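Local coordinates for Dbv8 protein (Nonomuraea, PDB 4MFZ) that binds decanoyl-CoA and, as a GNAT-type N-acyltransferase, probably transfers long aliphatic acyl chains to glycopeptide antibiotics, at residues P71-E77 against V167-R171; R250-S256 against R332-L338; L258-A264 against R277-L282. All coordinates share one frame; numbering follows the deposited sequence.

Interaction 1 joins two helices in the N-acyltransferase N-terminal range, whereas interactions 2 and 3 share the GNAT-like C-terminal range and both touch decanoyl-CoA. The centres of interactions 1 and 2 lie about 32 Å apart, on opposite sides of the chain's centre. All three are partly buried, but their chemistry differs: charged side chains bridge crossed helices in interaction 1, backbone bonds join two sheet strands in interaction 2, and in interaction 3 one arginine grips the carbonyls of a loop while apolar groups meet the acyl chain. Interaction 3 is nested in the chain between the strands of interaction 2, and strands 330-337 and 281-289 are neighbours in one sheet.

Interaction 1. Residues P71-E77 against V167-R171; sequences PAPDVEE and VAIHR
Pro71 and Ala168 bring the two backbones closest, their CA atoms 6.5 Å apart where the start of helix 72-81 meets helix 162-174. The axes of 72-77 and 167-171 run at 105° to each other and approach no nearer than 10.6 Å, which leaves the space between them to side chains. Pro71, at the N-cap position, lays the CG and CD side of its ring against Ala168 CB and Val167 CG1. That same methyl, Val167 CG1, sits 3.4 Å from Asp74 CG. A bend at chi3 (-66°) turns the Arg171 guanidinium side-on to the Asp74 carboxylate, and two hydrogen bonds make the salt bridge: Arg171 NE donates to Asp74 OD2 at 2.9 Å and Arg171 NH2 to Asp74 OD1 at 3.0 Å. The two flat groups are inclined by 44°: OD2 is met on its syn side, OD1 from above the carboxylate plane. Arg171 NH2 also forms a salt bridge with Glu77 OE1 at 3.0 Å, one helical turn beyond Asp74, so a single nitrogen links two acids. A water lies between Asp74 OD1 and Val167 O. Tyr129, between helices 125-128 and 130-148, touches Arg171 and hydrogen-bonds through its OH to both Asp74 OD1 and Glu77 OE1, tying this three-residue salt-bridge network to a third part of the helical region.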
loop_
_atom_site.group_PDB
_atom_site.type_symbol
_atom_site.label_atom_id
_atom_site.label_comp_id
_atom_site.label_asym_id
_atom_site.label_seq_id
_atom_site.Cartn_x
_atom_site.Cartn_y
_atom_site.Cartn_z
ATOM N N PRO A 71 -3.863 -0.471 -14.772
ATOM C CA PRO A 71 -4.764 -0.938 -15.841
ATOM C C PRO A 71 -5.112 0.167 -16.847
ATOM O O PRO A 71 -5.076 1.357 -16.492
ATOM C CB PRO A 71 -5.994 -1.411 -15.087
ATOM C CG PRO A 71 -5.970 -0.674 -13.809
ATOM C CD PRO A 71 -4.530 -0.432 -13.458
ATOM N N ALA A 72 -5.426 -0.251 -18.081
ATOM C CA ALA A 72 -5.605 0.633 -19.262
ATOM C C ALA A 72 -6.610 1.797 -19.151
ATOM O O ALA A 72 -6.288 2.917 -19.599
ATOM C CB ALA A 72 -5.879 -0.190 -20.529
ATOM N N PRO A 73 -7.821 1.558 -18.585
ATOM C CA PRO A 73 -8.729 2.721 -18.469
ATOM C C PRO A 73 -8.112 3.848 -17.606
ATOM O O PRO A 73 -8.292 5.047 -17.897
ATOM C CB PRO A 73 -9.984 2.138 -17.797
ATOM C CG PRO A 73 -9.492 0.932 -17.059
ATOM C CD PRO A 73 -8.350 0.374 -17.881
ATOM N N ASP A 74 -7.358 3.463 -16.576
ATOM C CA ASP A 74 -6.751 4.449 -15.690
ATOM C C ASP A 74 -5.555 5.137 -16.314
ATOM O O ASP A 74 -5.387 6.333 -16.129
ATOM C CB ASP A 74 -6.393 3.822 -14.354
ATOM C CG ASP A 74 -7.622 3.416 -13.570
ATOM O OD1 ASP A 74 -8.193 4.264 -12.862
ATOM O OD2 ASP A 74 -8.016 2.245 -13.670
ATOM N N VAL A 75 -4.749 4.386 -17.064
ATOM C CA VAL A 75 -3.578 4.936 -17.715
ATOM C C VAL A 75 -3.947 6.209 -18.488
ATOM O O VAL A 75 -3.359 7.273 -18.265
ATOM C CB VAL A 75 -2.895 3.901 -18.627
ATOM C CG1 VAL A 75 -1.887 4.557 -19.556
ATOM C CG2 VAL A 75 -2.195 2.847 -17.789
ATOM N N GLU A 76 -4.938 6.096 -19.371
ATOM C CA GLU A 76 -5.386 7.223 -20.179
ATOM C C GLU A 76 -5.894 8.417 -19.348
ATOM O O GLU A 76 -5.563 9.574 -19.648
ATOM C CB GLU A 76 -6.425 6.768 -21.211
ATOM C CG GLU A 76 -5.854 5.857 -22.301
ATOM C CD GLU A 76 -4.469 6.268 -22.806
ATOM O OE1 GLU A 76 -4.266 7.412 -23.242
ATOM O OE2 GLU A 76 -3.553 5.434 -22.792
ATOM N N GLU A 77 -6.678 8.135 -18.305
ATOM C CA GLU A 77 -7.129 9.198 -17.398
ATOM C C GLU A 77 -5.949 9.885 -16.697
ATOM O O GLU A 77 -5.889 11.120 -16.654
ATOM C CB GLU A 77 -8.098 8.673 -16.349
ATOM C CG GLU A 77 -9.373 8.074 -16.903
ATOM C CD GLU A 77 -10.486 8.030 -15.862
ATOM O OE1 GLU A 77 -10.290 7.490 -14.741
ATOM O OE2 GLU A 77 -11.580 8.551 -16.167
ATOM N N VAL A 167 -4.164 1.285 -7.730
ATOM C CA VAL A 167 -5.112 1.857 -8.700
ATOM C C VAL A 167 -6.222 0.841 -9.036
ATOM O O VAL A 167 -7.431 1.171 -8.991
ATOM C CB VAL A 167 -4.389 2.329 -9.973
ATOM C CG1 VAL A 167 -5.380 2.784 -11.043
ATOM C CG2 VAL A 167 -3.410 3.456 -9.636
ATOM N N ALA A 168 -5.818 -0.387 -9.349
ATOM C CA ALA A 168 -6.767 -1.467 -9.682
ATOM C C ALA A 168 -7.775 -1.746 -8.578
ATOM O O ALA A 168 -8.962 -1.909 -8.844
ATOM C CB ALA A 168 -6.010 -2.757 -10.038
ATOM N N ILE A 169 -7.299 -1.799 -7.332
ATOM C CA ILE A 169 -8.185 -2.050 -6.206
ATOM C C ILE A 169 -9.210 -0.932 -6.052
ATOM O O ILE A 169 -10.398 -1.200 -5.778
ATOM C CB ILE A 169 -7.411 -2.217 -4.899
ATOM C CG1 ILE A 169 -6.725 -3.592 -4.880
ATOM C CG2 ILE A 169 -8.332 -2.028 -3.705
ATOM C CD1 ILE A 169 -5.649 -3.705 -3.808
ATOM N N HIS A 170 -8.771 0.311 -6.245
ATOM C CA HIS A 170 -9.712 1.438 -6.137
ATOM C C HIS A 170 -10.841 1.306 -7.141
ATOM O O HIS A 170 -12.007 1.422 -6.769
ATOM C CB HIS A 170 -9.016 2.794 -6.241
ATOM C CG HIS A 170 -9.900 3.964 -5.869
ATOM N ND1 HIS A 170 -10.826 4.471 -6.713
ATOM C CD2 HIS A 170 -9.962 4.737 -4.708
ATOM C CE1 HIS A 170 -11.454 5.514 -6.119
ATOM N NE2 HIS A 170 -10.927 5.676 -4.895
ATOM N N ARG A 171 -10.511 1.026 -8.398
ATOM C CA ARG A 171 -11.528 0.913 -9.422
ATOM C C ARG A 171 -12.410 -0.326 -9.188
ATOM O O ARG A 171 -13.589 -0.326 -9.530
ATOM C CB ARG A 171 -10.909 0.875 -10.820
ATOM C CG ARG A 171 -11.974 0.886 -11.929
ATOM C CD ARG A 171 -11.431 1.154 -13.328
ATOM N NE ARG A 171 -10.878 2.508 -13.480
ATOM C CZ ARG A 171 -11.602 3.616 -13.642
ATOM N NH1 ARG A 171 -12.925 3.566 -13.676
ATOM N NH2 ARG A 171 -10.996 4.787 -13.778
HETATM O O HOH W 1 -8.461 3.605 -10.059
#

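Interaction 2. Residues R250-S256 against R332-L338; sequences RAATGTS and RSGRIEL. With MFK (decanoyl-CoA), chain B.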
loop_
_atom_site.group_PDB
_atom_site.type_symbol
_atom_site.label_atom_id
_atom_site.label_comp_id
_atom_site.label_asym_id
_atom_site.label_seq_id
_atom_site.Cartn_x
_atom_site.Cartn_y
_atom_site.Cartn_z
ATOM N N ARG A 250 14.611 -9.931 13.407
ATOM C CA ARG A 250 14.620 -11.392 13.491
ATOM C C ARG A 250 13.219 -11.986 13.426
ATOM O O ARG A 250 13.068 -13.160 13.082
ATOM C CB ARG A 250 15.348 -11.878 14.756
ATOM C CG ARG A 250 16.782 -11.361 14.920
ATOM C CD ARG A 250 17.678 -11.640 13.709
ATOM N NE ARG A 250 18.600 -12.794 13.760
ATOM C CZ ARG A 250 18.736 -13.695 14.747
ATOM N NH1 ARG A 250 17.998 -13.654 15.854
ATOM N NH2 ARG A 250 19.629 -14.671 14.615
ATOM N N ALA A 251 12.211 -11.182 13.765
ATOM C CA ALA A 251 10.805 -11.593 13.662
ATOM C C ALA A 251 10.006 -10.871 12.541
ATOM O O ALA A 251 10.429 -9.838 11.989
ATOM C CB ALA A 251 10.097 -11.475 15.029
ATOM N N ALA A 252 8.854 -11.423 12.203
ATOM C CA ALA A 252 7.911 -10.734 11.317
ATOM C C ALA A 252 6.538 -10.686 11.992
ATOM O O ALA A 252 6.198 -11.577 12.766
ATOM C CB ALA A 252 7.850 -11.419 9.947
ATOM N N THR A 253 5.767 -9.634 11.720
ATOM C CA THR A 253 4.453 -9.450 12.318
ATOM C C THR A 253 3.391 -9.168 11.255
ATOM O O THR A 253 3.692 -8.692 10.136
ATOM C CB THR A 253 4.426 -8.275 13.334
ATOM O OG1 THR A 253 4.772 -7.072 12.671
ATOM C CG2 THR A 253 5.399 -8.476 14.478
ATOM N N GLY A 254 2.144 -9.457 11.612
ATOM C CA GLY A 254 1.023 -9.160 10.751
ATOM C C GLY A 254 -0.247 -9.326 11.532
ATOM O O GLY A 254 -0.318 -10.128 12.476
ATOM N N THR A 255 -1.256 -8.573 11.130
ATOM C CA THR A 255 -2.576 -8.683 11.716
ATOM C C THR A 255 -3.565 -8.882 10.576
ATOM O O THR A 255 -3.516 -8.151 9.603
ATOM C CB THR A 255 -2.945 -7.414 12.482
ATOM O OG1 THR A 255 -2.117 -7.321 13.638
ATOM C CG2 THR A 255 -4.432 -7.440 12.927
ATOM N N SER A 256 -4.452 -9.864 10.676
ATOM C CA SER A 256 -5.285 -10.181 9.509
ATOM C C SER A 256 -6.490 -11.042 9.807
ATOM O O SER A 256 -6.502 -11.818 10.765
ATOM C CB SER A 256 -4.420 -10.911 8.444
ATOM O OG SER A 256 -5.141 -11.062 7.221
ATOM N N ARG A 332 -6.737 -11.339 13.739
ATOM C CA ARG A 332 -5.769 -11.646 14.801
ATOM C C ARG A 332 -4.394 -11.135 14.418
ATOM O O ARG A 332 -4.068 -11.047 13.227
ATOM C CB ARG A 332 -5.706 -13.151 15.144
ATOM C CG ARG A 332 -7.054 -13.856 15.253
ATOM C CD ARG A 332 -7.755 -13.631 16.586
ATOM N NE ARG A 332 -7.333 -14.651 17.532
ATOM C CZ ARG A 332 -6.390 -14.461 18.434
ATOM N NH1 ARG A 332 -5.813 -13.293 18.511
ATOM N NH2 ARG A 332 -6.030 -15.425 19.255
ATOM N N SER A 333 -3.606 -10.809 15.442
ATOM C CA SER A 333 -2.216 -10.419 15.292
ATOM C C SER A 333 -1.336 -11.616 15.538
ATOM O O SER A 333 -1.612 -12.437 16.408
ATOM C CB SER A 333 -1.863 -9.308 16.292
ATOM O OG SER A 333 -2.647 -8.176 16.005
ATOM N N GLY A 334 -0.282 -11.739 14.753
ATOM C CA GLY A 334 0.581 -12.902 14.880
ATOM C C GLY A 334 2.031 -12.516 14.655
ATOM O O GLY A 334 2.289 -11.414 14.193
ATOM N N ARG A 335 2.955 -13.423 14.980
ATOM C CA ARG A 335 4.379 -13.258 14.645
ATOM C C ARG A 335 5.000 -14.562 14.135
ATOM O O ARG A 335 4.575 -15.639 14.524
ATOM C CB ARG A 335 5.220 -12.866 15.866
ATOM C CG ARG A 335 4.824 -11.634 16.651
ATOM C CD ARG A 335 5.628 -11.609 17.954
ATOM N NE ARG A 335 5.755 -12.971 18.502
ATOM C CZ ARG A 335 6.891 -13.570 18.858
ATOM N NH1 ARG A 335 8.052 -12.929 18.781
ATOM N NH2 ARG A 335 6.854 -14.815 19.316
ATOM N N ILE A 336 6.042 -14.429 13.320
ATOM C CA ILE A 336 7.074 -15.457 13.112
ATOM C C ILE A 336 8.410 -15.063 13.827
ATOM O O ILE A 336 8.657 -13.886 13.950
ATOM C CB ILE A 336 7.401 -15.545 11.597
ATOM C CG1 ILE A 336 6.163 -15.800 10.742
ATOM C CG2 ILE A 336 8.412 -16.639 11.335
ATOM C CD1 ILE A 336 6.398 -15.491 9.271
ATOM N N GLU A 337 9.279 -16.031 14.228
ATOM C CA GLU A 337 10.812 -15.866 14.218
ATOM C C GLU A 337 11.666 -16.495 12.999
ATOM O O GLU A 337 11.750 -17.727 12.828
ATOM C CB GLU A 337 11.443 -16.233 15.539
ATOM C CG GLU A 337 12.884 -16.732 15.348
ATOM C CD GLU A 337 13.909 -16.033 16.236
ATOM O OE1 GLU A 337 13.734 -16.074 17.470
ATOM O OE2 GLU A 337 14.904 -15.453 15.703
ATOM N N LEU A 338 12.319 -15.639 12.197
ATOM C CA LEU A 338 12.566 -15.920 10.762
ATOM C C LEU A 338 13.629 -16.945 10.382
ATOM O O LEU A 338 14.678 -17.005 11.027
ATOM C CB LEU A 338 12.844 -14.636 9.975
ATOM C CG LEU A 338 11.718 -13.625 9.877
ATOM C CD1 LEU A 338 12.305 -12.252 9.593
ATOM C CD2 LEU A 338 10.734 -14.052 8.805
HETATM C CCG MFK B . -1.229 -17.944 5.391
HETATM C CCF MFK B . -0.045 -17.731 6.333
HETATM C CCE MFK B . 0.267 -16.253 6.418
HETATM C CCD MFK B . -0.681 -15.623 7.407
HETATM C CCC MFK B . -0.051 -14.340 7.911
HETATM C CCB MFK B . -0.890 -13.156 7.497
HETATM C CCA MFK B . -0.425 -11.961 8.310
HETATM C CBZ MFK B . 0.186 -10.951 7.351
HETATM C CAK MFK B . -0.694 -9.718 7.288
HETATM C CAJ MFK B . -1.242 -9.544 5.865
HETATM O OAL MFK B . -0.588 -9.861 4.867
HETATM S SAI MFK B . -2.844 -8.835 5.817
HETATM C CAH MFK B . -3.237 -8.853 4.017
HETATM C CAG MFK B . -3.555 -10.259 3.499
HETATM N NAF MFK B . -3.755 -10.138 2.045
HETATM C CAE MFK B . -4.906 -10.473 1.433
HETATM O OAM MFK B . -5.879 -10.954 2.008
HETATM C CAD MFK B . -4.913 -10.253 -0.095
HETATM C CAC MFK B . -6.172 -10.891 -0.713
HETATM N NAB MFK B . -6.245 -12.331 -0.390
HETATM C CAA MFK B . -5.809 -13.219 -1.295
HETATM O OAO MFK B . -5.340 -12.883 -2.394
HETATM C CAN MFK B . -5.953 -14.703 -0.929
HETATM O OAU MFK B . -6.817 -14.870 0.219
HETATM C CAP MFK B . -4.599 -15.413 -0.706
HETATM C CAR MFK B . -3.824 -14.702 0.393
HETATM C CAS MFK B . -3.731 -15.438 -1.960
HETATM C CAQ MFK B . -4.864 -16.852 -0.274
HETATM O OAT MFK B . -5.599 -17.481 -1.302
HETATM P PAV MFK B . -5.482 -19.060 -1.610
HETATM O OAX MFK B . -4.077 -19.467 -1.767
HETATM O OAW MFK B . -6.449 -19.379 -2.701
HETATM O OAY MFK B . -6.041 -19.574 -0.190
HETATM P PAZ MFK B . -6.635 -21.022 0.160
HETATM O OBA MFK B . -6.624 -21.100 1.736
HETATM O OBB MFK B . -5.883 -22.146 -0.436
HETATM O "O5'" MFK B . -8.211 -20.926 -0.157
HETATM C "C5'" MFK B . -9.118 -21.980 0.072
HETATM C "C4'" MFK B . -10.487 -21.526 -0.447
HETATM O "O4'" MFK B . -10.821 -20.110 -0.170
HETATM C "C3'" MFK B . -10.559 -21.628 -1.952
HETATM O "O3'" MFK B . -11.918 -21.905 -2.292
HETATM P PBV MFK B . -12.223 -23.055 -3.394
HETATM O OBW MFK B . -11.782 -22.350 -4.742
HETATM O OBY MFK B . -13.839 -23.226 -3.337
HETATM O OBX MFK B . -11.454 -24.290 -3.267
HETATM C "C2'" MFK B . -10.159 -20.209 -2.368
HETATM O "O2'" MFK B . -10.545 -19.871 -3.687
HETATM C "C1'" MFK B . -10.934 -19.371 -1.396
HETATM N N9 MFK B . -10.319 -18.028 -1.235
HETATM C C8 MFK B . -9.202 -17.741 -0.555
HETATM N N7 MFK B . -8.998 -16.419 -0.643
HETATM C C5 MFK B . -10.020 -15.884 -1.328
HETATM C C4 MFK B . -10.826 -16.887 -1.690
HETATM N N3 MFK B . -11.961 -16.641 -2.360
HETATM C C2 MFK B . -12.365 -15.303 -2.866
HETATM N N1 MFK B . -11.394 -14.287 -2.411
HETATM C C6 MFK B . -10.316 -14.616 -1.685
HETATM N N6 MFK B . -9.481 -13.655 -1.296
#
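Gly254 and Gly334 face each other as a hydrogen-bonded pair of antiparallel strands, Gly334 N reaching Gly254 O at 2.8 Å. Ala252 with Ile336 and Ser256 with Arg332 are bonded likewise, and beyond the strand end Leu338 N adds a bond of 2.7 Å to Arg250 O. On the face carrying Thr253, Thr255, Ser333 and Arg335, the hydroxyls Thr255 OG1 and Ser333 OG share a hydrogen bond of 2.6 Å; each oxygen is anti to its own carbonyl carbon (chi1 -69° and -63°). Next along, Thr253 CG2 lies against Arg335 CG. At the exposed end Arg250 and Glu337 lie side by side, but OE2 is well out of the guanidinium plane, 3.6 Å from NH1, and the attraction is one of charges alone. The other face is apolar around Ala252, whose CB is 4.1 Å from Leu338 CD2; Ile336 and Leu338 pack against Leu233 of helix 226-243. Farther along this face, at Gly254 to Ser256, decanoyl-CoA lies against the strand: its CAK is 3.9 Å from Gly254 CA, and its sulfur SAI 3.5 Å from Ser256 OG, an oxygen held by Leu258 N. In the second shell Gln288 bonds Ser333 OG, while strands 211-216 and 281-289 bond the outer edges of this pair, placing it within the mixed GNAT sheet. One face thus holds the paired hydroxyls, while on the other the side-chain-free Gly254 lets the start of the acyl chain lie directly against the backbone, with Ser256 OG beside the sulfur.

Interaction 3. Residues L258-A264 against R277-L282; sequences LLDPQLA and RRGWTL. With MFK (decanoyl-CoA), chain B.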
loop_
_atom_site.group_PDB
_atom_site.type_symbol
_atom_site.label_atom_id
_atom_site.label_comp_id
_atom_site.label_asym_id
_atom_site.label_seq_id
_atom_site.Cartn_x
_atom_site.Cartn_y
_atom_site.Cartn_z
ATOM N N LEU A 258 -7.012 -13.465 7.992
ATOM C CA LEU A 258 -6.415 -14.779 7.641
ATOM C C LEU A 258 -5.995 -15.595 8.847
ATOM O O LEU A 258 -5.740 -16.789 8.722
ATOM C CB LEU A 258 -5.144 -14.571 6.804
ATOM C CG LEU A 258 -5.222 -14.034 5.375
ATOM C CD1 LEU A 258 -3.844 -13.555 4.981
ATOM C CD2 LEU A 258 -5.681 -15.132 4.424
ATOM N N LEU A 259 -5.856 -14.943 10.000
ATOM C CA LEU A 259 -5.407 -15.657 11.197
ATOM C C LEU A 259 -6.536 -16.000 12.182
ATOM O O LEU A 259 -6.275 -16.499 13.271
ATOM C CB LEU A 259 -4.308 -14.866 11.910
ATOM C CG LEU A 259 -3.038 -14.541 11.127
ATOM C CD1 LEU A 259 -2.166 -13.571 11.921
ATOM C CD2 LEU A 259 -2.270 -15.813 10.783
ATOM N N ASP A 260 -7.780 -15.711 11.798
ATOM C CA ASP A 260 -8.963 -16.018 12.606
ATOM C C ASP A 260 -9.153 -17.532 12.703
ATOM O O ASP A 260 -9.361 -18.186 11.660
ATOM C CB ASP A 260 -10.193 -15.402 11.938
ATOM C CG ASP A 260 -11.464 -15.516 12.784
ATOM O OD1 ASP A 260 -11.504 -16.318 13.761
ATOM O OD2 ASP A 260 -12.433 -14.770 12.471
ATOM N N PRO A 261 -9.106 -18.093 13.938
ATOM C CA PRO A 261 -9.306 -19.558 14.057
ATOM C C PRO A 261 -10.582 -20.080 13.369
ATOM O O PRO A 261 -10.578 -21.215 12.866
ATOM C CB PRO A 261 -9.381 -19.798 15.574
ATOM C CG PRO A 261 -8.570 -18.657 16.163
ATOM C CD PRO A 261 -8.729 -17.471 15.227
ATOM N N GLN A 262 -11.646 -19.274 13.346
ATOM C CA GLN A 262 -12.955 -19.672 12.747
ATOM C C GLN A 262 -12.920 -20.138 11.274
ATOM O O GLN A 262 -13.850 -20.798 10.796
ATOM C CB GLN A 262 -13.955 -18.513 12.849
ATOM C CG GLN A 262 -14.204 -18.031 14.264
ATOM C CD GLN A 262 -15.249 -16.934 14.313
ATOM O OE1 GLN A 262 -14.980 -15.769 13.979
ATOM N NE2 GLN A 262 -16.451 -17.302 14.717
ATOM N N LEU A 263 -11.872 -19.766 10.549
ATOM C CA LEU A 263 -11.735 -20.145 9.154
ATOM C C LEU A 263 -11.657 -21.660 9.037
ATOM O O LEU A 263 -12.090 -22.222 8.025
ATOM C CB LEU A 263 -10.513 -19.484 8.504
ATOM C CG LEU A 263 -10.573 -17.984 8.189
ATOM C CD1 LEU A 263 -9.232 -17.451 7.657
ATOM C CD2 LEU A 263 -11.694 -17.659 7.203
ATOM N N ALA A 264 -11.140 -22.318 10.084
ATOM C CA ALA A 264 -11.022 -23.790 10.112
ATOM C C ALA A 264 -12.387 -24.477 10.123
ATOM O O ALA A 264 -12.484 -25.671 9.832
ATOM C CB ALA A 264 -10.170 -24.263 11.298
ATOM N N ARG A 277 -0.536 -20.835 7.958
ATOM C CA ARG A 277 -0.659 -20.067 9.210
ATOM C C ARG A 277 -0.204 -20.843 10.480
ATOM O O ARG A 277 0.085 -20.233 11.522
ATOM C CB ARG A 277 -2.077 -19.528 9.348
ATOM C CG ARG A 277 -3.132 -20.514 9.836
ATOM C CD ARG A 277 -4.501 -19.849 9.759
ATOM N NE ARG A 277 -5.548 -20.651 10.401
ATOM C CZ ARG A 277 -6.789 -20.244 10.598
ATOM N NH1 ARG A 277 -7.162 -19.042 10.206
ATOM N NH2 ARG A 277 -7.661 -21.045 11.200
ATOM N N ARG A 278 -0.111 -22.165 10.391
ATOM C CA ARG A 278 0.435 -22.970 11.509
ATOM C C ARG A 278 1.871 -22.558 11.876
ATOM O O ARG A 278 2.356 -22.882 12.956
ATOM C CB ARG A 278 0.424 -24.473 11.189
ATOM C CG ARG A 278 -0.951 -25.044 10.983
ATOM C CD ARG A 278 -0.858 -26.504 10.553
ATOM N NE ARG A 278 -2.200 -27.060 10.435
ATOM C CZ ARG A 278 -2.670 -27.720 9.387
ATOM N NH1 ARG A 278 -1.907 -27.978 8.336
ATOM N NH2 ARG A 278 -3.922 -28.146 9.406
ATOM N N GLY A 279 2.551 -21.836 10.980
ATOM C CA GLY A 279 3.918 -21.401 11.238
ATOM C C GLY A 279 3.940 -20.115 12.037
ATOM O O GLY A 279 5.003 -19.603 12.383
ATOM N N TRP A 280 2.756 -19.573 12.292
ATOM C CA TRP A 280 2.602 -18.288 12.974
ATOM C C TRP A 280 2.181 -18.494 14.393
ATOM O O TRP A 280 1.406 -19.385 14.682
ATOM C CB TRP A 280 1.560 -17.453 12.239
ATOM C CG TRP A 280 2.098 -16.828 10.976
ATOM C CD1 TRP A 280 2.465 -17.468 9.782
ATOM C CD2 TRP A 280 2.383 -15.407 10.754
ATOM N NE1 TRP A 280 2.932 -16.561 8.868
ATOM C CE2 TRP A 280 2.899 -15.303 9.384
ATOM C CE3 TRP A 280 2.244 -14.249 11.522
ATOM C CZ2 TRP A 280 3.269 -14.085 8.833
ATOM C CZ3 TRP A 280 2.614 -13.026 10.954
ATOM C CH2 TRP A 280 3.119 -12.946 9.641
ATOM N N THR A 281 2.668 -17.656 15.302
ATOM C CA THR A 281 2.185 -17.712 16.675
ATOM C C THR A 281 1.217 -16.567 16.989
ATOM O O THR A 281 1.538 -15.414 16.769
ATOM C CB THR A 281 3.333 -17.768 17.703
ATOM O OG1 THR A 281 2.977 -16.950 18.819
ATOM C CG2 THR A 281 4.654 -17.292 17.145
ATOM N N LEU A 282 0.016 -16.889 17.470
ATOM C CA LEU A 282 -1.010 -15.872 17.711
ATOM C C LEU A 282 -0.750 -15.083 18.993
ATOM O O LEU A 282 -0.523 -15.659 20.043
ATOM C CB LEU A 282 -2.417 -16.507 17.721
ATOM C CG LEU A 282 -2.844 -17.213 16.410
ATOM C CD1 LEU A 282 -4.240 -17.803 16.506
ATOM C CD2 LEU A 282 -2.752 -16.290 15.200
HETATM C CCG MFK B . -1.229 -17.944 5.391
HETATM C CCF MFK B . -0.045 -17.731 6.333
HETATM C CCE MFK B . 0.267 -16.253 6.418
HETATM C CCD MFK B . -0.681 -15.623 7.407
HETATM C CCC MFK B . -0.051 -14.340 7.911
HETATM C CCB MFK B . -0.890 -13.156 7.497
HETATM C CCA MFK B . -0.425 -11.961 8.310
HETATM C CBZ MFK B . 0.186 -10.951 7.351
HETATM C CAK MFK B . -0.694 -9.718 7.288
HETATM C CAJ MFK B . -1.242 -9.544 5.865
HETATM O OAL MFK B . -0.588 -9.861 4.867
HETATM S SAI MFK B . -2.844 -8.835 5.817
HETATM C CAH MFK B . -3.237 -8.853 4.017
HETATM C CAG MFK B . -3.555 -10.259 3.499
HETATM N NAF MFK B . -3.755 -10.138 2.045
HETATM C CAE MFK B . -4.906 -10.473 1.433
HETATM O OAM MFK B . -5.879 -10.954 2.008
HETATM C CAD MFK B . -4.913 -10.253 -0.095
HETATM C CAC MFK B . -6.172 -10.891 -0.713
HETATM N NAB MFK B . -6.245 -12.331 -0.390
HETATM C CAA MFK B . -5.809 -13.219 -1.295
HETATM O OAO MFK B . -5.340 -12.883 -2.394
HETATM C CAN MFK B . -5.953 -14.703 -0.929
HETATM O OAU MFK B . -6.817 -14.870 0.219
HETATM C CAP MFK B . -4.599 -15.413 -0.706
HETATM C CAR MFK B . -3.824 -14.702 0.393
HETATM C CAS MFK B . -3.731 -15.438 -1.960
HETATM C CAQ MFK B . -4.864 -16.852 -0.274
HETATM O OAT MFK B . -5.599 -17.481 -1.302
HETATM P PAV MFK B . -5.482 -19.060 -1.610
HETATM O OAX MFK B . -4.077 -19.467 -1.767
HETATM O OAW MFK B . -6.449 -19.379 -2.701
HETATM O OAY MFK B . -6.041 -19.574 -0.190
HETATM P PAZ MFK B . -6.635 -21.022 0.160
HETATM O OBA MFK B . -6.624 -21.100 1.736
HETATM O OBB MFK B . -5.883 -22.146 -0.436
HETATM O "O5'" MFK B . -8.211 -20.926 -0.157
HETATM C "C5'" MFK B . -9.118 -21.980 0.072
HETATM C "C4'" MFK B . -10.487 -21.526 -0.447
HETATM O "O4'" MFK B . -10.821 -20.110 -0.170
HETATM C "C3'" MFK B . -10.559 -21.628 -1.952
HETATM O "O3'" MFK B . -11.918 -21.905 -2.292
HETATM P PBV MFK B . -12.223 -23.055 -3.394
HETATM O OBW MFK B . -11.782 -22.350 -4.742
HETATM O OBY MFK B . -13.839 -23.226 -3.337
HETATM O OBX MFK B . -11.454 -24.290 -3.267
HETATM C "C2'" MFK B . -10.159 -20.209 -2.368
HETATM O "O2'" MFK B . -10.545 -19.871 -3.687
HETATM C "C1'" MFK B . -10.934 -19.371 -1.396
HETATM N N9 MFK B . -10.319 -18.028 -1.235
HETATM C C8 MFK B . -9.202 -17.741 -0.555
HETATM N N7 MFK B . -8.998 -16.419 -0.643
HETATM C C5 MFK B . -10.020 -15.884 -1.328
HETATM C C4 MFK B . -10.826 -16.887 -1.690
HETATM N N3 MFK B . -11.961 -16.641 -2.360
HETATM C C2 MFK B . -12.365 -15.303 -2.866
HETATM N N1 MFK B . -11.394 -14.287 -2.411
HETATM C C6 MFK B . -10.316 -14.616 -1.685
HETATM N N6 MFK B . -9.481 -13.655 -1.296
#
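Arg277 turns toward the loop 258-264 because its CG stands between the backbone N and the carbonyl carbon (chi1 79°); from there the chain runs extended to NE and delivers the guanidinium edge to a row of backbone carbonyls. NH1 donates to Leu258 O at 3.0 Å, a fairly straight bond (160°) with the oxygen in the guanidinium plane, and to Asp260 O at 2.8 Å. NH2 adds weak bonds to Asp260 O and Pro261 O. Asp260 O is met from opposite faces of its carbonyl plane, by Arg277 NH1 on one and Leu263 N on the other. The loop is further shaped by an Asx turn, Asp260 OD1 accepting from Gln262 N, while Asp260 OD2 takes the backbone N of Tyr330. Arg277 also opens a type I turn ending at Trp280, which leads into strand 281-289 at the edge of the GNAT sheet; loop and turn together line the acyl-CoA pocket. The Trp280 ring presents one face to the decanoyl chain, CE2 lying 3.4 Å from CCC of the ligand, and its NE1 is hydrogen-bonded to Tyr229 OH. Leu259 CD2 reaches the same chain at CCD (3.7 Å) and touches Arg277 CB at 4.0 Å. Leu258 CD1 packs 3.6 Å from CAG, on the pantetheine side of the sulfur. Farther from the ligand, Leu282 sets CD2 against Leu259 CB at 3.9 Å and turns CD1 to the Pro261 ring.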